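Local structure of ubiquinol-cytochrome C chaperone (Brucella abortus NCTC 8038, 6RWT) at residues D82-L87 / P98-K103; R46-S51 / Y109-A114; V152-D157 / S173-D178; K31-Q36 / S51-L56. The protein is a bacterial homolog of the assembly chaperone Cbp3, which in mitochondria interacts with newly synthesized cytochrome b during assembly of respiratory complex III. All coordinates share one frame; numbering follows the deposited sequence. Where two conformers were deposited one is given.

Interaction 1 (D82-L87 / P98-K103); sequences DVDHSL and PKRMKK
Arg100 reaches from the first turn of helix 100-120 to Asp84 on helix 66-89 and grips it end-on through both terminal nitrogens. Of the charged contacts, the salt bridge from NH2 to Asp84 OD1 is short, 2.6 Å, and meets the oxygen from above the carboxylate plane, the two flat groups standing 66° apart. NH1 adds a weak bond to the same OD1 and a longer one, 3.3 Å, to the backbone O of Asp84, which lies at the guanidinium edge. One arginine thus holds both the side chain and the main chain of a single residue. Arg88 shares Asp84 OD1, which brings the two guanidinium groups close, and Asp94 pairs with Arg100 NE.

Among the van der Waals contacts, Met101 is bent at chi2 and chi3, which swings CE over the centre of the Arg100 guanidinium, 3.9 Å above its plane, and against Asp84 CB at 3.6 Å. Leu87 CB abuts the guanidinium edge, 3.7 Å from Arg100 NH1. Together these contacts tie two consecutive helices of an all-helical fold, joined by the loop between residues 89 and 100, with the arginine spanning them next to that loop.

Interaction 2 (R46-S51 / Y109-A114); sequences RYEMLS and YGRVGA
Glu48 OE2 receives two bonds from Arg111, 2.9 Å from NH1 and 3.0 Å from NH2, in an end-on grip where both nitrogens converge on one oxygen. OE2 lies in the guanidinium plane, whereas the carboxylate is turned 77° to it. NH1 uses the syn lone pair of OE2, and NH2 arrives from above the carboxylate plane. In Glu48 a bend at chi2 (-58°) turns the carboxylate so that OE2 faces the guanidinium, and Arg111 gets there by a bend at chi3.

Tyr47 lies beside the same guanidinium, nearly coplanar with it, its CE2 4.1 Å from Arg111 NH1 at the ring edge. A water joins the two residues: it sits 2.8 Å from Tyr47 OH and accepts from Arg111 NH1 at 3.0 Å. Ser51 OG lies over one face of the Tyr47 ring, toward its rim. One turn on from Tyr47, Ser51 O is approached by Val112 CG1 at 4.4 Å, a loose touch between helices 43-61 and 100-120, whose segments 46-51 and 109-114 have axes 11.8 Å apart, crossing at -66°.

Farther out, Ile135 packs on Glu48, while Met107 and Phe108 pack on Tyr47. Between these two segments, the contact is made mainly by side chains and one water. Glu48 is buried, and the paired arginine probably offsets its charge and keeps it ionised.

Interaction 3 (V152-D157 / S173-D178); sequences VLQCRD and SYMDVD
Met175 packs against Gln154 and Cys155 on one side of helix 145-161, and its course can be traced atom by atom. CB lies 4.1 Å from Cys155 SG. CG comes down on the helix backbone, 3.8 Å from Gln154 C, with Gln154 CB close by. Bends at chi2 and chi3 (-60° and -65°) then curl the chain, leaving SD near Gln154 O and bringing CE to 3.8 Å from Gln154 OE1. The two side chains cross at about a right angle.

Cys155 SG fills the angle between Met175 and Tyr174. It lies 3.7 Å from Met175 N and 3.9 Å from Tyr174 CD2, at the edge of the tyrosine ring and close to its plane, a sulfur-aromatic contact. Met175 N is buried here and has no hydrogen-bond partner in the model. Past the contact, Asp176 OD1 accepts from Asp178 N in an Asx turn that leads into a short 3-10 segment.

The segment 173-178 therefore runs as an irregular tail along helix 145-161. Tyr174 packs on Tyr151 of that helix and reaches on to bond His53 O through its OH and to touch Ile24 and Ala27, placing it where helices 2-28, 43-61 and 145-161 come together.

Interaction 4 (K31-Q36 / S51-L56); sequences KRFYAQ and SLHIFL
The rings of Phe33 and His53 meet obliquely, their planes 56° apart and their centroids 5.7 Å apart. The contact belongs to an all-helical fold: Phe33 sits in the loop between helices 2-28 and 43-61, and His53 faces it from the second of these. At the edge of the imidazole, near its plane, stands Phe33 CZ, 3.7 Å from His53 CE1; Phe33 CE2 is almost as near. Tyr151 meets the Phe33 ring edge-to-face, Tyr174 meets the imidazole at a slant, and Phe33 CB lies over one face of the Tyr34 ring, offset to its rim.

The two side chains come from opposite directions, Phe33 CZ and CE2 meeting His53 CE1, across a backbone separation of 12.0 Å between Phe33 CA and Leu52 CA. In each, CG lies anti to the carbonyl carbon (chi1 -58° in Phe33, -72° in His53), which directs each ring toward the other segment. Both imidazole nitrogens have partners on the same chain, ND1 with Met49 O and NE2 with Tyr151 OH; together these bonds limit rotation of the ring. The buried histidine thus presents a carbon to the phenylalanine while both ring nitrogens have hydrogen-bond partners.

Within 31-36, local bonds hold the turn. Lys31 O accepts from both Tyr34 N and Ala35 N, and Arg32 holds Gln36 side-on, its NE and NH2 each 2.9 Å from Gln36 OE1 and both on one face of the amide.

How the interactions relate
Interactions 2 and 4 are buried and share Ser51 and helix 43-61, yet one is a salt bridge with a water and the other a meeting of aromatic rings. Interaction 1, about 17 Å from the chain's centre to its own, is partly buried and charged; it uses helix 100-120 as interaction 2 does, and Val83 packs on Tyr47 where the two touch. Interaction 3, also partly buried, is held by sulfur and apolar contacts on the opposite side of the chain's centre from interaction 1. A polar link from its tail, Val177 O to Arg32 NH1, joins it to interaction 4. Helix 43-61 carries a segment of both interactions 2 and 4 and is also touched by residues of interactions 1 and 3.

Interaction 1 (D82-L87 / P98-K103)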
loop_
_atom_site.group_PDB
_atom_site.type_symbol
_atom_site.label_atom_id
_atom_site.label_comp_id
_atom_site.label_asym_id
_atom_site.label_seq_id
_atom_site.Cartn_x
_atom_site.Cartn_y
_atom_site.Cartn_z
ATOM N N ASP A 82 -5.677 9.282 -6.151
ATOM C CA ASP A 82 -6.162 9.415 -4.774
ATOM C C ASP A 82 -5.360 10.461 -3.985
ATOM O O ASP A 82 -5.928 11.382 -3.395
ATOM C CB ASP A 82 -6.053 8.031 -4.105
ATOM C CG ASP A 82 -6.840 7.912 -2.822
ATOM O OD1 ASP A 82 -6.952 8.900 -2.077
ATOM O OD2 ASP A 82 -7.320 6.793 -2.545
ATOM N N VAL A 83 -4.036 10.322 -3.997
ATOM C CA VAL A 83 -3.142 11.220 -3.228
ATOM C C VAL A 83 -3.171 12.661 -3.776
ATOM O O VAL A 83 -3.197 13.627 -2.997
ATOM C CB VAL A 83 -1.698 10.685 -3.109
ATOM C CG1 VAL A 83 -0.870 11.603 -2.219
ATOM C CG2 VAL A 83 -1.676 9.300 -2.481
ATOM N N ASP A 84 -3.203 12.803 -5.101
ATOM C CA ASP A 84 -3.394 14.110 -5.753
ATOM C C ASP A 84 -4.594 14.845 -5.131
ATOM O O ASP A 84 -4.472 15.978 -4.640
ATOM C CB ASP A 84 -3.566 13.882 -7.267
ATOM C CG ASP A 84 -3.774 15.166 -8.072
ATOM O OD1 ASP A 84 -3.872 16.273 -7.502
ATOM O OD2 ASP A 84 -3.846 15.055 -9.314
ATOM N N HIS A 85 -5.736 14.165 -5.100
ATOM C CA HIS A 85 -6.963 14.725 -4.529
ATOM C C HIS A 85 -6.820 15.048 -3.041
ATOM O O HIS A 85 -7.249 16.121 -2.603
ATOM C CB HIS A 85 -8.137 13.764 -4.763
ATOM C CG HIS A 85 -9.456 14.301 -4.305
ATOM N ND1 HIS A 85 -10.105 15.333 -4.952
ATOM C CD2 HIS A 85 -10.243 13.957 -3.259
ATOM C CE1 HIS A 85 -11.236 15.602 -4.320
ATOM N NE2 HIS A 85 -11.345 14.779 -3.292
ATOM N N SER A 86 -6.213 14.135 -2.272
ATOM C CA SER A 86 -5.979 14.362 -0.830
ATOM C C SER A 86 -5.131 15.608 -0.547
ATOM O O SER A 86 -5.356 16.310 0.445
ATOM C CB SER A 86 -5.314 13.142 -0.181
ATOM O OG SER A 86 -6.175 12.011 -0.209
ATOM N N LEU A 87 -4.146 15.879 -1.401
ATOM C CA LEU A 87 -3.342 17.097 -1.245
ATOM C C LEU A 87 -4.155 18.351 -1.556
ATOM O O LEU A 87 -4.055 19.348 -0.842
ATOM C CB LEU A 87 -2.089 17.030 -2.110
ATOM C CG LEU A 87 -1.078 15.969 -1.680
ATOM C CD1 LEU A 87 0.006 15.931 -2.722
ATOM C CD2 LEU A 87 -0.460 16.242 -0.323
ATOM N N PRO A 98 5.520 23.663 -7.838
ATOM C CA PRO A 98 5.840 23.047 -9.121
ATOM C C PRO A 98 6.322 21.605 -8.939
ATOM O O PRO A 98 6.810 21.236 -7.852
ATOM C CB PRO A 98 6.960 23.940 -9.677
ATOM C CG PRO A 98 7.528 24.628 -8.490
ATOM C CD PRO A 98 6.375 24.833 -7.563
ATOM N N LYS A 99 6.154 20.804 -9.987
ATOM C CA LYS A 99 6.540 19.389 -9.989
ATOM C C LYS A 99 5.878 18.597 -8.842
ATOM O O LYS A 99 6.476 17.656 -8.308
ATOM C CB LYS A 99 8.073 19.235 -9.929
ATOM C CG LYS A 99 8.856 19.968 -11.017
ATOM C CD LYS A 99 10.342 19.633 -10.916
ATOM C CE LYS A 99 11.119 19.961 -12.181
ATOM N NZ LYS A 99 11.527 21.390 -12.227
ATOM N N ARG A 100 4.651 18.976 -8.477
ATOM C CA ARG A 100 3.974 18.419 -7.302
ATOM C C ARG A 100 3.892 16.893 -7.374
ATOM O O ARG A 100 4.255 16.224 -6.419
ATOM C CB ARG A 100 2.568 19.022 -7.139
ATOM C CG ARG A 100 1.838 18.650 -5.847
ATOM C CD ARG A 100 0.504 19.383 -5.741
ATOM N NE ARG A 100 -0.338 19.018 -6.880
ATOM C CZ ARG A 100 -1.473 18.318 -6.846
ATOM N NH1 ARG A 100 -2.057 17.927 -5.703
ATOM N NH2 ARG A 100 -2.067 18.049 -8.001
ATOM N N MET A 101 3.455 16.354 -8.509
ATOM C CA MET A 101 3.269 14.902 -8.667
ATOM C C MET A 101 4.578 14.121 -8.665
ATOM O O MET A 101 4.642 13.013 -8.113
ATOM C CB MET A 101 2.514 14.599 -9.964
ATOM C CG MET A 101 1.123 15.206 -10.035
ATOM S SD MET A 101 -0.130 14.170 -9.291
ATOM C CE MET A 101 -0.105 14.657 -7.577
ATOM N N LYS A 102 5.605 14.679 -9.304
ATOM C CA LYS A 102 6.946 14.086 -9.286
ATOM C C LYS A 102 7.493 14.011 -7.860
ATOM O O LYS A 102 8.056 12.986 -7.465
ATOM C CB LYS A 102 7.904 14.874 -10.190
ATOM C CG LYS A 102 7.615 14.710 -11.675
ATOM C CD LYS A 102 8.247 15.823 -12.502
ATOM C CE LYS A 102 7.927 15.668 -13.981
ATOM N NZ LYS A 102 8.480 16.789 -14.793
ATOM N N LYS A 103 7.304 15.082 -7.083
ATOM C CA LYS A 103 7.726 15.100 -5.670
ATOM C C LYS A 103 6.951 14.074 -4.822
ATOM O O LYS A 103 7.538 13.410 -3.950
ATOM C CB LYS A 103 7.585 16.508 -5.073
ATOM C CG LYS A 103 8.550 17.548 -5.651
ATOM C CD LYS A 103 8.141 18.942 -5.205
ATOM C CE LYS A 103 9.090 20.020 -5.704
ATOM N NZ LYS A 103 8.490 21.368 -5.491
#

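Interaction 2 (R46-S51 / Y109-A114)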
loop_
_atom_site.group_PDB
_atom_site.type_symbol
_atom_site.label_atom_id
_atom_site.label_comp_id
_atom_site.label_asym_id
_atom_site.label_seq_id
_atom_site.Cartn_x
_atom_site.Cartn_y
_atom_site.Cartn_z
ATOM N N ARG A 46 -3.368 8.778 7.933
ATOM C CA ARG A 46 -4.173 7.962 7.007
ATOM C C ARG A 46 -3.410 7.671 5.692
ATOM O O ARG A 46 -3.475 6.547 5.156
ATOM C CB ARG A 46 -5.544 8.613 6.744
ATOM C CG ARG A 46 -6.433 8.690 7.984
ATOM C CD ARG A 46 -7.860 9.146 7.707
ATOM N NE ARG A 46 -7.964 10.541 7.262
ATOM C CZ ARG A 46 -8.123 11.611 8.051
ATOM N NH1 ARG A 46 -8.179 11.514 9.382
ATOM N NH2 ARG A 46 -8.226 12.811 7.487
ATOM N N TYR A 47 -2.675 8.668 5.183
ATOM C CA TYR A 47 -1.759 8.452 4.049
ATOM C C TYR A 47 -0.691 7.376 4.372
ATOM O O TYR A 47 -0.376 6.531 3.512
ATOM C CB TYR A 47 -1.107 9.772 3.563
ATOM C CG TYR A 47 0.071 9.507 2.639
ATOM C CD1 TYR A 47 -0.113 9.340 1.269
ATOM C CD2 TYR A 47 1.365 9.325 3.155
ATOM C CE1 TYR A 47 0.958 9.049 0.428
ATOM C CE2 TYR A 47 2.440 9.018 2.329
ATOM C CZ TYR A 47 2.238 8.878 0.967
ATOM O OH TYR A 47 3.296 8.557 0.143
ATOM N N GLU A 48 -0.129 7.396 5.590
ATOM C CA GLU A 48 0.892 6.397 5.947
ATOM C C GLU A 48 0.303 4.979 5.879
ATOM O O GLU A 48 0.965 4.051 5.411
ATOM C CB GLU A 48 1.519 6.659 7.332
ATOM C CG GLU A 48 2.346 7.944 7.480
ATOM C CD GLU A 48 3.527 8.066 6.518
ATOM O OE1 GLU A 48 4.028 7.039 6.006
ATOM O OE2 GLU A 48 3.990 9.212 6.282
ATOM N N MET A 49 -0.937 4.805 6.327
ATOM C CA MET A 49 -1.581 3.486 6.242
ATOM C C MET A 49 -1.931 3.098 4.796
ATOM O O MET A 49 -1.702 1.945 4.393
ATOM C CB MET A 49 -2.817 3.398 7.157
ATOM C CG MET A 49 -2.510 3.440 8.662
ATOM S SD MET A 49 -1.438 2.102 9.251
ATOM C CE MET A 49 0.145 2.912 9.200
ATOM N N LEU A 50 -2.439 4.030 3.992
ATOM C CA LEU A 50 -2.729 3.693 2.589
ATOM C C LEU A 50 -1.450 3.316 1.825
ATOM O O LEU A 50 -1.403 2.288 1.153
ATOM C CB LEU A 50 -3.477 4.825 1.880
ATOM C CG LEU A 50 -3.874 4.562 0.417
ATOM C CD1 LEU A 50 -4.859 3.406 0.267
ATOM C CD2 LEU A 50 -4.435 5.825 -0.213
ATOM N N SER A 51 -0.417 4.151 1.947
ATOM C CA SER A 51 0.865 3.903 1.274
ATOM C C SER A 51 1.528 2.585 1.712
ATOM O O SER A 51 2.102 1.877 0.877
ATOM C CB SER A 51 1.821 5.099 1.449
ATOM O OG SER A 51 2.147 5.342 2.804
ATOM N N TYR A 109 7.978 6.287 -3.233
ATOM C CA TYR A 109 8.982 5.247 -3.514
ATOM C C TYR A 109 10.212 5.316 -2.594
ATOM O O TYR A 109 10.741 4.275 -2.180
ATOM C CB TYR A 109 9.396 5.258 -4.995
ATOM C CG TYR A 109 8.299 4.771 -5.934
ATOM C CD1 TYR A 109 7.901 3.432 -5.941
ATOM C CD2 TYR A 109 7.654 5.647 -6.816
ATOM C CE1 TYR A 109 6.891 2.982 -6.789
ATOM C CE2 TYR A 109 6.647 5.205 -7.667
ATOM C CZ TYR A 109 6.267 3.870 -7.653
ATOM O OH TYR A 109 5.267 3.423 -8.507
ATOM N N GLY A 110 10.649 6.526 -2.255
ATOM C CA GLY A 110 11.791 6.709 -1.359
ATOM C C GLY A 110 11.564 6.222 0.064
ATOM O O GLY A 110 12.411 5.521 0.629
ATOM N N ARG A 111 10.415 6.571 0.640
ATOM C CA ARG A 111 10.151 6.284 2.052
ATOM C C ARG A 111 9.706 4.845 2.311
ATOM O O ARG A 111 9.937 4.335 3.403
ATOM C CB ARG A 111 9.142 7.279 2.634
ATOM C CG ARG A 111 9.668 8.709 2.646
ATOM C CD ARG A 111 8.629 9.740 3.048
ATOM N NE ARG A 111 8.318 9.749 4.480
ATOM C CZ ARG A 111 7.107 9.607 5.028
ATOM N NH1 ARG A 111 6.019 9.385 4.287
ATOM N NH2 ARG A 111 6.982 9.664 6.354
ATOM N N VAL A 112 9.062 4.197 1.334
ATOM C CA VAL A 112 8.645 2.789 1.492
ATOM C C VAL A 112 9.744 1.778 1.111
ATOM O O VAL A 112 9.614 0.592 1.417
ATOM C CB VAL A 112 7.319 2.441 0.752
ATOM C CG1 VAL A 112 6.194 3.379 1.184
ATOM C CG2 VAL A 112 7.488 2.416 -0.766
ATOM N N GLY A 113 10.816 2.236 0.456
ATOM C CA GLY A 113 11.958 1.368 0.123
ATOM C C GLY A 113 12.565 0.658 1.327
ATOM O O GLY A 113 12.951 -0.508 1.230
ATOM N N ALA A 114 12.628 1.358 2.466
ATOM C CA ALA A 114 13.088 0.763 3.724
ATOM C C ALA A 114 12.235 -0.428 4.165
ATOM O O ALA A 114 12.765 -1.381 4.732
ATOM C CB ALA A 114 13.147 1.807 4.832
HETATM O O HOH W 1 5.649 8.130 1.600
#

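Interaction 3 (V152-D157 / S173-D178)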
loop_
_atom_site.group_PDB
_atom_site.type_symbol
_atom_site.label_atom_id
_atom_site.label_comp_id
_atom_site.label_asym_id
_atom_site.label_seq_id
_atom_site.Cartn_x
_atom_site.Cartn_y
_atom_site.Cartn_z
ATOM N N VAL A 152 2.715 -6.442 9.380
ATOM C CA VAL A 152 3.275 -6.248 8.029
ATOM C C VAL A 152 3.983 -7.522 7.522
ATOM O O VAL A 152 3.784 -7.928 6.377
ATOM C CB VAL A 152 4.193 -4.998 7.966
ATOM C CG1 VAL A 152 4.909 -4.898 6.624
ATOM C CG2 VAL A 152 3.380 -3.728 8.199
ATOM N N LEU A 153 4.783 -8.153 8.378
ATOM C CA LEU A 153 5.443 -9.428 8.045
ATOM C C LEU A 153 4.431 -10.531 7.683
ATOM O O LEU A 153 4.609 -11.228 6.683
ATOM C CB LEU A 153 6.362 -9.887 9.187
ATOM C CG LEU A 153 7.687 -9.122 9.298
ATOM C CD1 LEU A 153 8.237 -9.144 10.722
ATOM C CD2 LEU A 153 8.704 -9.681 8.310
ATOM N N GLN A 154 3.365 -10.667 8.474
ATOM C CA GLN A 154 2.312 -11.653 8.184
ATOM C C GLN A 154 1.547 -11.361 6.878
ATOM O O GLN A 154 1.215 -12.294 6.145
ATOM C CB GLN A 154 1.334 -11.781 9.360
ATOM C CG GLN A 154 1.954 -12.382 10.613
ATOM C CD GLN A 154 0.957 -12.528 11.750
ATOM O OE1 GLN A 154 -0.195 -12.897 11.536
ATOM N NE2 GLN A 154 1.405 -12.256 12.971
ATOM N N CYS A 155 1.289 -10.082 6.577
ATOM C CA CYS A 155 0.682 -9.711 5.285
ATOM C C CYS A 155 1.590 -10.105 4.099
ATOM O O CYS A 155 1.109 -10.601 3.076
ATOM C CB CYS A 155 0.360 -8.204 5.222
ATOM S SG CYS A 155 -1.023 -7.629 6.259
ATOM N N ARG A 156 2.897 -9.878 4.238
ATOM C CA ARG A 156 3.856 -10.261 3.197
ATOM C C ARG A 156 3.777 -11.772 2.948
ATOM O O ARG A 156 3.709 -12.212 1.784
ATOM C CB ARG A 156 5.284 -9.840 3.591
ATOM C CG ARG A 156 6.361 -10.017 2.514
ATOM C CD ARG A 156 6.892 -11.441 2.347
ATOM N NE ARG A 156 7.222 -12.060 3.631
ATOM C CZ ARG A 156 8.366 -11.898 4.294
ATOM N NH1 ARG A 156 9.356 -11.147 3.810
ATOM N NH2 ARG A 156 8.523 -12.512 5.464
ATOM N N ASP A 157 3.769 -12.550 4.034
ATOM C CA ASP A 157 3.678 -14.015 3.945
ATOM C C ASP A 157 2.386 -14.461 3.252
ATOM O O ASP A 157 2.424 -15.287 2.351
ATOM C CB ASP A 157 3.791 -14.657 5.338
ATOM C CG ASP A 157 5.199 -14.550 5.941
ATOM O OD1 ASP A 157 6.159 -14.167 5.236
ATOM O OD2 ASP A 157 5.350 -14.869 7.143
ATOM N N SER A 173 -5.912 -10.536 -0.507
ATOM C CA SER A 173 -6.339 -10.375 0.885
ATOM C C SER A 173 -5.168 -9.983 1.787
ATOM O O SER A 173 -4.000 -10.271 1.482
ATOM C CB SER A 173 -7.043 -11.641 1.411
ATOM O OG SER A 173 -6.207 -12.778 1.330
ATOM N N TYR A 174 -5.503 -9.290 2.870
ATOM C CA TYR A 174 -4.580 -8.927 3.942
ATOM C C TYR A 174 -5.023 -9.633 5.223
ATOM O O TYR A 174 -6.145 -10.154 5.317
ATOM C CB TYR A 174 -4.578 -7.404 4.160
ATOM C CG TYR A 174 -3.983 -6.633 2.989
ATOM C CD1 TYR A 174 -4.719 -6.408 1.820
ATOM C CD2 TYR A 174 -2.669 -6.159 3.029
ATOM C CE1 TYR A 174 -4.164 -5.717 0.744
ATOM C CE2 TYR A 174 -2.114 -5.471 1.960
ATOM C CZ TYR A 174 -2.857 -5.253 0.807
ATOM O OH TYR A 174 -2.311 -4.568 -0.280
ATOM N N MET A 175 -4.140 -9.636 6.213
ATOM C CA MET A 175 -4.469 -10.215 7.515
ATOM C C MET A 175 -5.469 -9.322 8.266
ATOM O O MET A 175 -5.532 -8.114 8.023
ATOM C CB MET A 175 -3.197 -10.417 8.345
ATOM C CG MET A 175 -2.146 -11.335 7.716
ATOM S SD MET A 175 -2.665 -13.034 7.372
ATOM C CE MET A 175 -2.963 -13.625 9.036
ATOM N N ASP A 176 -6.282 -9.924 9.135
ATOM C CA ASP A 176 -7.140 -9.188 10.079
ATOM C C ASP A 176 -6.255 -8.727 11.242
ATOM O O ASP A 176 -5.839 -9.533 12.075
ATOM C CB ASP A 176 -8.291 -10.096 10.579
ATOM C CG ASP A 176 -9.223 -9.423 11.618
ATOM O OD1 ASP A 176 -9.005 -8.263 12.036
ATOM O OD2 ASP A 176 -10.197 -10.094 12.042
ATOM N N VAL A 177 -5.987 -7.423 11.308
ATOM C CA VAL A 177 -5.129 -6.860 12.357
ATOM C C VAL A 177 -5.594 -7.183 13.794
ATOM O O VAL A 177 -4.763 -7.262 14.693
ATOM C CB VAL A 177 -4.900 -5.330 12.146
ATOM C CG1 VAL A 177 -6.151 -4.527 12.470
ATOM C CG2 VAL A 177 -3.709 -4.841 12.967
ATOM N N ASP A 178 -6.896 -7.399 13.999
ATOM C CA ASP A 178 -7.433 -7.762 15.333
ATOM C C ASP A 178 -6.975 -9.134 15.856
ATOM O O ASP A 178 -7.046 -9.390 17.062
ATOM C CB ASP A 178 -8.967 -7.719 15.327
ATOM C CG ASP A 178 -9.522 -6.320 15.118
ATOM O OD1 ASP A 178 -8.924 -5.352 15.622
ATOM O OD2 ASP A 178 -10.574 -6.191 14.455
#

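Interaction 4 (K31-Q36 / S51-L56)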
loop_
_atom_site.group_PDB
_atom_site.type_symbol
_atom_site.label_atom_id
_atom_site.label_comp_id
_atom_site.label_asym_id
_atom_site.label_seq_id
_atom_site.Cartn_x
_atom_site.Cartn_y
_atom_site.Cartn_z
ATOM N N LYS A 31 -9.609 -0.258 12.305
ATOM C CA LYS A 31 -9.679 0.658 13.461
ATOM C C LYS A 31 -8.520 0.528 14.450
ATOM O O LYS A 31 -8.086 1.534 15.026
ATOM C CB LYS A 31 -11.017 0.497 14.205
ATOM C CG LYS A 31 -12.242 0.896 13.395
ATOM C CD LYS A 31 -12.358 2.399 13.196
ATOM C CE LYS A 31 -13.608 2.763 12.407
ATOM N NZ LYS A 31 -14.864 2.414 13.130
ATOM N N ARG A 32 -8.002 -0.689 14.624
ATOM C CA ARG A 32 -6.931 -0.950 15.597
ATOM C C ARG A 32 -5.673 -0.097 15.369
ATOM O O ARG A 32 -5.002 0.268 16.332
ATOM C CB ARG A 32 -6.554 -2.441 15.630
ATOM C CG ARG A 32 -5.748 -2.843 16.859
ATOM C CD ARG A 32 -5.439 -4.332 16.905
ATOM N NE ARG A 32 -4.815 -4.716 18.178
ATOM C CZ ARG A 32 -4.304 -5.917 18.451
ATOM N NH1 ARG A 32 -4.314 -6.892 17.539
ATOM N NH2 ARG A 32 -3.770 -6.147 19.652
ATOM N N PHE A 33 -5.357 0.236 14.113
ATOM C CA PHE A 33 -4.185 1.082 13.842
ATOM C C PHE A 33 -4.283 2.414 14.599
ATOM O O PHE A 33 -3.303 2.882 15.163
ATOM C CB PHE A 33 -4.018 1.417 12.347
ATOM C CG PHE A 33 -3.880 0.224 11.428
ATOM C CD1 PHE A 33 -3.008 -0.828 11.715
ATOM C CD2 PHE A 33 -4.588 0.190 10.225
ATOM C CE1 PHE A 33 -2.887 -1.906 10.842
ATOM C CE2 PHE A 33 -4.464 -0.880 9.356
ATOM C CZ PHE A 33 -3.612 -1.935 9.668
ATOM N N TYR A 34 -5.483 2.996 14.609
ATOM C CA TYR A 34 -5.722 4.344 15.122
ATOM C C TYR A 34 -6.134 4.356 16.602
ATOM O O TYR A 34 -5.892 5.334 17.316
ATOM C CB TYR A 34 -6.779 5.043 14.257
ATOM C CG TYR A 34 -6.469 4.983 12.763
ATOM C CD1 TYR A 34 -5.588 5.897 12.163
ATOM C CD2 TYR A 34 -7.010 3.979 11.963
ATOM C CE1 TYR A 34 -5.293 5.823 10.799
ATOM C CE2 TYR A 34 -6.723 3.897 10.605
ATOM C CZ TYR A 34 -5.864 4.819 10.022
ATOM O OH TYR A 34 -5.585 4.728 8.667
ATOM N N ALA A 35 -6.769 3.286 17.057
ATOM C CA ALA A 35 -7.085 3.150 18.471
ATOM C C ALA A 35 -5.829 2.629 19.200
ATOM O O ALA A 35 -4.972 3.435 19.575
ATOM C CB ALA A 35 -8.308 2.262 18.672
ATOM N N GLN A 36 -5.671 1.317 19.349
ATOM C CA GLN A 36 -4.596 0.775 20.191
ATOM C C GLN A 36 -3.179 1.177 19.755
ATOM O O GLN A 36 -2.369 1.546 20.599
ATOM C CB GLN A 36 -4.691 -0.754 20.312
ATOM C CG GLN A 36 -3.677 -1.347 21.290
ATOM C CD GLN A 36 -3.812 -2.844 21.490
ATOM O OE1 GLN A 36 -4.526 -3.528 20.755
ATOM N NE2 GLN A 36 -3.113 -3.364 22.495
ATOM N N SER A 51 -0.417 4.151 1.947
ATOM C CA SER A 51 0.865 3.903 1.274
ATOM C C SER A 51 1.528 2.585 1.712
ATOM O O SER A 51 2.102 1.877 0.877
ATOM C CB SER A 51 1.821 5.099 1.449
ATOM O OG SER A 51 2.147 5.342 2.804
ATOM N N LEU A 52 1.430 2.250 3.003
ATOM C CA LEU A 52 1.939 0.961 3.495
ATOM C C LEU A 52 1.266 -0.221 2.779
ATOM O O LEU A 52 1.945 -1.164 2.364
ATOM C CB LEU A 52 1.752 0.855 5.020
ATOM C CG LEU A 52 2.061 -0.485 5.693
ATOM C CD1 LEU A 52 3.517 -0.875 5.480
ATOM C CD2 LEU A 52 1.740 -0.417 7.183
ATOM N N HIS A 53 -0.063 -0.168 2.660
ATOM C CA HIS A 53 -0.831 -1.265 2.052
ATOM C C HIS A 53 -0.659 -1.327 0.522
ATOM O O HIS A 53 -0.572 -2.422 -0.057
ATOM C CB HIS A 53 -2.311 -1.208 2.502
ATOM C CG HIS A 53 -2.507 -1.603 3.936
ATOM N ND1 HIS A 53 -2.251 -0.759 5.000
ATOM C CD2 HIS A 53 -2.898 -2.780 4.480
ATOM C CE1 HIS A 53 -2.486 -1.403 6.135
ATOM N NE2 HIS A 53 -2.867 -2.634 5.845
ATOM N N ILE A 54 -0.555 -0.164 -0.127
ATOM C CA ILE A 54 -0.209 -0.104 -1.549
ATOM C C ILE A 54 1.196 -0.696 -1.794
ATOM O O ILE A 54 1.373 -1.536 -2.689
ATOM C CB ILE A 54 -0.326 1.349 -2.097
ATOM C CG1 ILE A 54 -1.789 1.806 -2.111
ATOM C CG2 ILE A 54 0.308 1.483 -3.481
ATOM C CD1 ILE A 54 -2.664 1.200 -3.199
ATOM N N PHE A 55 2.173 -0.295 -0.972
ATOM C CA PHE A 55 3.513 -0.865 -1.037
ATOM C C PHE A 55 3.483 -2.404 -0.977
ATOM O O PHE A 55 4.157 -3.075 -1.753
ATOM C CB PHE A 55 4.430 -0.326 0.086
ATOM C CG PHE A 55 5.529 -1.283 0.452
ATOM C CD1 PHE A 55 6.683 -1.346 -0.304
ATOM C CD2 PHE A 55 5.374 -2.177 1.517
ATOM C CE1 PHE A 55 7.677 -2.274 -0.005
ATOM C CE2 PHE A 55 6.352 -3.109 1.815
ATOM C CZ PHE A 55 7.509 -3.152 1.053
ATOM N N LEU A 56 2.744 -2.954 -0.016
ATOM C CA LEU A 56 2.676 -4.417 0.133
ATOM C C LEU A 56 2.193 -5.094 -1.149
ATOM O O LEU A 56 2.744 -6.126 -1.555
ATOM C CB LEU A 56 1.802 -4.824 1.327
ATOM C CG LEU A 56 2.492 -4.788 2.694
ATOM C CD1 LEU A 56 1.485 -4.704 3.835
ATOM C CD2 LEU A 56 3.407 -5.996 2.877
#